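PDB 2PCS: hypothetical conserved protein from Geobacillus kaustophilus, which is of unknown function but belongs to the CoxG family of the Bet v 1-like clan and probably binds a small ligand. Local coordinates for residues A120-Q124 and R125-G129. Residues are numbered along the deposited sequence; the frame is centred on the assembly and turned at random.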
loop_
_atom_site.group_PDB
_atom_site.type_symbol
_atom_site.label_atom_id
_atom_site.label_comp_id
_atom_site.label_asym_id
_atom_site.label_seq_id
_atom_site.Cartn_x
_atom_site.Cartn_y
_atom_site.Cartn_z
ATOM N N ALA A 120 18.051 -3.709 -4.929
ATOM C CA ALA A 120 17.932 -2.587 -5.866
ATOM C C ALA A 120 18.393 -2.999 -7.283
ATOM O O ALA A 120 18.003 -2.387 -8.295
ATOM C CB ALA A 120 18.745 -1.382 -5.370
ATOM N N ALA A 121 19.225 -4.042 -7.335
ATOM C CA ALA A 121 19.941 -4.391 -8.536
ATOM C C ALA A 121 19.061 -5.180 -9.507
ATOM O O ALA A 121 19.382 -5.249 -10.693
ATOM C CB ALA A 121 21.199 -5.182 -8.195
ATOM N N ILE A 122 17.962 -5.750 -9.001
ATOM C CA ILE A 122 17.106 -6.637 -9.781
ATOM C C ILE A 122 16.572 -6.021 -11.077
ATOM O O ILE A 122 16.221 -6.759 -12.000
ATOM C CB ILE A 122 15.921 -7.294 -8.961
ATOM C CG1 ILE A 122 14.905 -6.261 -8.464
ATOM C CG2 ILE A 122 16.422 -8.274 -7.859
ATOM C CD1 ILE A 122 13.540 -6.897 -8.141
ATOM N N GLY A 123 16.550 -4.687 -11.159
ATOM C CA GLY A 123 15.972 -3.997 -12.312
ATOM C C GLY A 123 14.800 -3.085 -11.988
ATOM O O GLY A 123 13.924 -3.422 -11.170
ATOM N N GLN A 124 14.773 -1.920 -12.633
ATOM C CA GLN A 124 13.627 -0.983 -12.477
ATOM C C GLN A 124 12.290 -1.584 -12.923
ATOM O O GLN A 124 11.250 -1.353 -12.305
ATOM C CB GLN A 124 13.872 0.329 -13.243
ATOM C CG GLN A 124 14.310 1.492 -12.350
ATOM C CD GLN A 124 14.117 2.817 -13.050
ATOM O OE1 GLN A 124 14.889 3.187 -13.979
ATOM N NE2 GLN A 124 13.069 3.547 -12.636
ATOM N N ARG A 125 12.327 -2.359 -13.997
ATOM C CA ARG A 125 11.100 -2.851 -14.602
ATOM C C ARG A 125 10.467 -3.935 -13.712
ATOM O O ARG A 125 9.230 -3.985 -13.467
ATOM C CB ARG A 125 11.390 -3.320 -16.037
ATOM C CG ARG A 125 10.939 -4.719 -16.369
ATOM C CD ARG A 125 12.151 -5.656 -16.498
ATOM N NE ARG A 125 12.066 -6.417 -17.740
ATOM C CZ ARG A 125 12.176 -5.858 -18.944
ATOM N NH1 ARG A 125 12.397 -4.536 -19.051
ATOM N NH2 ARG A 125 12.075 -6.615 -20.038
ATOM N N MET A 126 11.369 -4.741 -13.177
ATOM C CA MET A 126 11.046 -5.801 -12.271
ATOM C C MET A 126 10.634 -5.452 -10.820
ATOM O O MET A 126 9.512 -5.814 -10.426
ATOM C CB MET A 126 12.224 -6.786 -12.221
ATOM C CG MET A 126 11.999 -8.033 -11.354
ATOM S SD MET A 126 13.373 -9.245 -11.497
ATOM C CE MET A 126 12.601 -10.681 -10.862
ATOM N N LEU A 127 11.372 -4.627 -10.073
ATOM C CA LEU A 127 10.850 -3.379 -9.455
ATOM C C LEU A 127 9.353 -2.876 -9.352
ATOM O O LEU A 127 8.597 -3.287 -8.442
ATOM C CB LEU A 127 11.943 -2.328 -9.067
ATOM C CG LEU A 127 13.201 -2.704 -8.228
ATOM C CD1 LEU A 127 14.153 -1.462 -8.016
ATOM C CD2 LEU A 127 12.921 -3.417 -6.900
ATOM N N GLY A 128 8.891 -1.965 -10.240
ATOM C CA GLY A 128 8.269 -2.348 -11.522
ATOM C C GLY A 128 7.126 -3.305 -11.181
ATOM O O GLY A 128 6.048 -2.922 -10.620
ATOM N N GLY A 129 7.398 -4.566 -11.491
ATOM C CA GLY A 129 6.367 -5.595 -11.473
ATOM C C GLY A 129 6.021 -6.082 -10.104
ATOM O O GLY A 129 4.842 -6.288 -9.792
#
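I122 meets M126 and L127 where the loop after strand 104-116 turns into helix 124-148. CD1 of I122 lies 3.7 Å from CG of M126 and equally 3.7 Å from CD2 of L127, so one methyl touches two consecutive helix residues. The I122 and M126 side chains run at about a right angle to each other; a chi1 of -176° swings CG of M126 away from its own N, and the extended chain beyond brings SD within 4.1 Å of I122 CB. L127 leans back over the loop, its CB and CG each 3.1 Å from G123 O. Cutting L127 back to alanine is likely to cost I122 CD1 its contact with CD2 and to open a gap toward L3, which the leucine also touches.

Among polar atoms, G123 O sits 3.0 Å from L127 N, near the start of the helix. G123 itself is the N-cap residue, with phi 119°, where a side chain would jam against the preceding carbonyl O. The arrangement is a glycine N-cap with a hydrophobic staple between I122 (N') and L127 (N4), opening the long C-terminal helix of a Bet v 1-like fold, with L127 close to a bound unidentified ligand.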